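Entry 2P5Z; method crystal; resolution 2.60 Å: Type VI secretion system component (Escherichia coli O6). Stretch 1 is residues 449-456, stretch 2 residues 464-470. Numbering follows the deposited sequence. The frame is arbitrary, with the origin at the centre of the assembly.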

ATOM      1  N   GLY A 449      21.289  37.173  -6.149  1.00 79.88           N
ATOM      2  CA  GLY A 449      19.977  36.951  -6.769  1.00 72.23           C
ATOM      3  C   GLY A 449      20.156  35.530  -7.293  1.00 70.47           C
ATOM      4  O   GLY A 449      19.470  35.070  -8.207  1.00 67.10           O
ATOM      5  N   THR A 450      21.123  34.848  -6.688  1.00 67.92           N
ATOM      6  CA  THR A 450      21.653  33.595  -7.184  1.00 68.32           C
ATOM      7  C   THR A 450      20.742  32.398  -6.868  1.00 68.79           C
ATOM      8  O   THR A 450      19.975  32.417  -5.897  1.00 63.76           O
ATOM      9  CB  THR A 450      23.067  33.370  -6.606  1.00 69.12           C
ATOM     10  OG1 THR A 450      23.448  31.998  -6.760  1.00 70.87           O
ATOM     11  CG2 THR A 450      23.081  33.709  -5.145  1.00 69.24           C
ATOM     12  N   GLU A 451      20.834  31.365  -7.702  1.00 68.76           N
ATOM     13  CA  GLU A 451      19.997  30.182  -7.555  1.00 69.75           C
ATOM     14  C   GLU A 451      20.702  29.094  -6.764  1.00 65.38           C
ATOM     15  O   GLU A 451      21.804  28.670  -7.107  1.00 64.67           O
ATOM     16  CB  GLU A 451      19.517  29.660  -8.911  1.00 70.42           C
ATOM     17  CG  GLU A 451      18.431  30.534  -9.543  1.00 75.85           C
ATOM     18  CD  GLU A 451      18.054  30.109 -10.967  1.00 78.85           C
ATOM     19  OE1 GLU A 451      18.340  28.949 -11.354  1.00 82.96           O
ATOM     20  OE2 GLU A 451      17.467  30.941 -11.703  1.00 80.69           O
ATOM     21  N   VAL A 452      20.061  28.658  -5.690  1.00 62.27           N
ATOM     22  CA  VAL A 452      20.643  27.633  -4.838  1.00 61.93           C
ATOM     23  C   VAL A 452      19.821  26.348  -4.809  1.00 61.20           C
ATOM     24  O   VAL A 452      18.690  26.300  -5.294  1.00 57.35           O
ATOM     25  CB  VAL A 452      20.804  28.131  -3.411  1.00 61.12           C
ATOM     26  CG1 VAL A 452      21.899  29.180  -3.355  1.00 61.43           C
ATOM     27  CG2 VAL A 452      19.483  28.671  -2.901  1.00 59.35           C
ATOM     28  N   SER A 453      20.413  25.305  -4.240  1.00 58.80           N
ATOM     29  CA  SER A 453      19.716  24.051  -4.054  1.00 55.30           C
ATOM     30  C   SER A 453      19.455  23.841  -2.582  1.00 56.29           C
ATOM     31  O   SER A 453      20.374  23.939  -1.764  1.00 58.87           O
ATOM     32  CB  SER A 453      20.531  22.899  -4.611  1.00 52.25           C
ATOM     33  OG  SER A 453      20.293  22.787  -5.999  1.00 52.71           O
ATOM     34  N   ILE A 454      18.196  23.571  -2.247  1.00 52.72           N
ATOM     35  CA  ILE A 454      17.823  23.314  -0.863  1.00 49.51           C
ATOM     36  C   ILE A 454      17.665  21.812  -0.590  1.00 47.02           C
ATOM     37  O   ILE A 454      16.927  21.104  -1.288  1.00 42.68           O
ATOM     38  CB  ILE A 454      16.551  24.072  -0.481  1.00 51.89           C
ATOM     39  CG1 ILE A 454      16.676  25.535  -0.902  1.00 50.91           C
ATOM     40  CG2 ILE A 454      16.307  23.969   1.015  1.00 51.57           C
ATOM     41  CD1 ILE A 454      17.672  26.304  -0.071  1.00 51.70           C
ATOM     42  N   ALA A 455      18.394  21.340   0.410  1.00 42.47           N
ATOM     43  CA  ALA A 455      18.364  19.950   0.805  1.00 40.83           C
ATOM     44  C   ALA A 455      17.822  19.852   2.222  1.00 40.03           C
ATOM     45  O   ALA A 455      17.719  20.845   2.923  1.00 40.85           O
ATOM     46  CB  ALA A 455      19.758  19.334   0.727  1.00 38.35           C
ATOM     47  N   PHE A 456      17.480  18.638   2.641  1.00 41.25           N
ATOM     48  CA  PHE A 456      16.728  18.444   3.868  1.00 39.36           C
ATOM     49  C   PHE A 456      17.330  17.327   4.659  1.00 42.10           C
ATOM     50  O   PHE A 456      17.469  16.205   4.165  1.00 44.96           O
ATOM     51  CB  PHE A 456      15.268  18.141   3.543  1.00 35.75           C
ATOM     52  CG  PHE A 456      14.564  19.269   2.843  1.00 29.77           C
ATOM     53  CD1 PHE A 456      13.988  20.282   3.569  1.00 23.49           C
ATOM     54  CD2 PHE A 456      14.521  19.330   1.462  1.00 29.03           C
ATOM     55  CE1 PHE A 456      13.347  21.319   2.939  1.00 27.10           C
ATOM     56  CE2 PHE A 456      13.888  20.376   0.826  1.00 32.97           C
ATOM     57  CZ  PHE A 456      13.297  21.374   1.573  1.00 30.30           C
TER
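Stretch 2 464-470: PYIAGVK

Residues 464-469 form a strand that runs antiparallel to strand 451-456, with an angle of 151° between their N-to-C directions and a closest approach of the axes of 4.3 Å. Phe-456 pairs with Pro-464, Ala-455 with Tyr-465 and Ile-454 with Ile-466. Beyond this point the register shifts by one residue, so that Val-452 lies opposite Val-469, with 4.3 Å between their CA atoms. The extra residue is taken up by a beta bulge in the second strand, where the peptide bond before Gly-468 is cis and the backbone departs from extended geometry: Ala-467 has phi/psi of -82/-54° and Gly-468 of 139/74°. The positive phi favours glycine, and an ideal CB here would lie 2.5 Å from Ser-453 O, a clash.

Five backbone hydrogen bonds join the strands. Ala-455 and Tyr-465 form a reciprocal pair, with Ala-455 N to Tyr-465 O and Tyr-465 N to Ala-455 O both 2.8 Å. Ser-453 spans the bulge: its N donates to Gly-468 O at 2.9 Å, while its O accepts from Ala-467 N at 2.8 Å. Ladder pairing thus continues through the irregularity with both polar backbone atoms of Ser-453 satisfied. The last bond, Lys-470 N to Glu-451 O, is 2.7 Å long. Next to it, a water accepts from Glu-451 N at 2.9 Å and donates to Lys-470 O at 2.8 Å, bridging the two backbones. Three CA atoms also approach carbonyls across the strands, the shortest being the CA-H...O contact of Pro-464 CA with Ala-455 O at 3.3 Å.

The side chains of Val-452, Ile-454, Phe-456, Pro-464, Ile-466 and Val-469 share one face of the sheet and make an apolar row. Pro-464 packs against two residues of the first strand, its CB lying 3.7 Å from Ile-454 CG2 and 3.6 Å from Phe-456 CE1. Farther along, Ile-466 CG2 reaches Val-452 CB at 3.9 Å, and Val-452 CG1 lies a looser 4.4 Å from Val-469 CG2.

On the other face, Tyr-465 adopts the p rotamer, which brings its ring over Ala-455. The Ala-455 CB sits above the ring face, 4.0 Å from the Tyr-465 ring centroid and 25° off the normal, in a CH-pi contact. The same methyl also meets Ala-467, at 4.0 Å between the Ala-455 CB and Ala-467 CB atoms. At the far end, Glu-451 OE1 and Lys-470 NZ remain 4.1 Å apart, beyond a salt bridge.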

ATOM      1  N   PRO A 464      15.785  22.426   6.565  1.00 47.80           N
ATOM      2  CA  PRO A 464      16.402  22.695   5.283  1.00 47.70           C
ATOM      3  C   PRO A 464      17.780  23.349   5.393  1.00 52.17           C
ATOM      4  O   PRO A 464      18.078  24.052   6.370  1.00 53.36           O
ATOM      5  CB  PRO A 464      15.419  23.662   4.635  1.00 44.60           C
ATOM      6  CG  PRO A 464      14.796  24.372   5.769  1.00 43.41           C
ATOM      7  CD  PRO A 464      14.923  23.541   6.993  1.00 44.54           C
ATOM      8  N   TYR A 465      18.611  23.123   4.384  1.00 51.01           N
ATOM      9  CA  TYR A 465      19.894  23.783   4.305  1.00 49.90           C
ATOM     10  C   TYR A 465      20.276  23.966   2.847  1.00 52.53           C
ATOM     11  O   TYR A 465      19.686  23.334   1.966  1.00 50.61           O
ATOM     12  CB  TYR A 465      20.977  23.038   5.102  1.00 51.41           C
ATOM     13  CG  TYR A 465      21.359  21.695   4.546  1.00 53.94           C
ATOM     14  CD1 TYR A 465      20.729  20.530   4.992  1.00 54.10           C
ATOM     15  CD2 TYR A 465      22.366  21.576   3.583  1.00 52.33           C
ATOM     16  CE1 TYR A 465      21.081  19.289   4.474  1.00 53.26           C
ATOM     17  CE2 TYR A 465      22.721  20.345   3.060  1.00 51.60           C
ATOM     18  CZ  TYR A 465      22.078  19.205   3.512  1.00 53.41           C
ATOM     19  OH  TYR A 465      22.434  17.992   2.981  1.00 53.94           O
ATOM     20  N   ILE A 466      21.265  24.827   2.599  1.00 55.62           N
ATOM     21  CA  ILE A 466      21.794  25.048   1.241  1.00 55.46           C
ATOM     22  C   ILE A 466      22.840  23.992   0.891  1.00 54.02           C
ATOM     23  O   ILE A 466      23.785  23.788   1.645  1.00 51.63           O
ATOM     24  CB  ILE A 466      22.401  26.461   1.102  1.00 53.14           C
ATOM     25  CG1 ILE A 466      21.402  27.495   1.620  1.00 55.05           C
ATOM     26  CG2 ILE A 466      22.762  26.761  -0.336  1.00 46.77           C
ATOM     27  CD1 ILE A 466      21.647  28.897   1.146  1.00 56.30           C
ATOM     28  N   ALA A 467      22.665  23.320  -0.243  1.00 54.16           N
ATOM     29  CA  ALA A 467      23.550  22.207  -0.588  1.00 57.33           C
ATOM     30  C   ALA A 467      24.928  22.503  -1.244  1.00 59.98           C
ATOM     31  O   ALA A 467      25.910  21.986  -0.722  1.00 64.58           O
ATOM     32  CB  ALA A 467      22.787  21.039  -1.282  1.00 56.97           C
ATOM     33  N   GLY A 468      25.066  23.250  -2.356  1.00 59.18           N
ATOM     34  CA  GLY A 468      24.028  23.648  -3.290  1.00 61.16           C
ATOM     35  C   GLY A 468      24.025  25.061  -3.855  1.00 63.40           C
ATOM     36  O   GLY A 468      23.181  25.858  -3.463  1.00 65.03           O
ATOM     37  N   VAL A 469      24.928  25.383  -4.791  1.00 61.92           N
ATOM     38  CA  VAL A 469      24.779  26.615  -5.619  1.00 63.35           C
ATOM     39  C   VAL A 469      24.692  26.282  -7.120  1.00 63.21           C
ATOM     40  O   VAL A 469      25.558  25.592  -7.659  1.00 62.53           O
ATOM     41  CB  VAL A 469      25.908  27.674  -5.384  1.00 63.82           C
ATOM     42  CG1 VAL A 469      25.590  28.989  -6.115  1.00 63.58           C
ATOM     43  CG2 VAL A 469      26.128  27.943  -3.900  1.00 64.10           C
ATOM     44  N   LYS A 470      23.656  26.763  -7.798  1.00 65.10           N
ATOM     45  CA  LYS A 470      23.476  26.414  -9.211  1.00 70.22           C
ATOM     46  C   LYS A 470      24.175  27.380 -10.166  1.00 70.75           C
ATOM     47  O   LYS A 470      23.529  28.213 -10.801  1.00 69.87           O
ATOM     48  CB  LYS A 470      21.992  26.295  -9.559  1.00 72.78           C
ATOM     49  CG  LYS A 470      21.270  25.228  -8.746  1.00 77.80           C
ATOM     50  CD  LYS A 470      20.129  24.582  -9.528  1.00 79.51           C
ATOM     51  CE  LYS A 470      18.935  25.507  -9.648  1.00 80.85           C
ATOM     52  NZ  LYS A 470      17.918  24.927 -10.575  1.00 82.82           N
TER
HETATM   53  O   HOH W   1      22.875  30.666  -9.657  1.00 66.11           O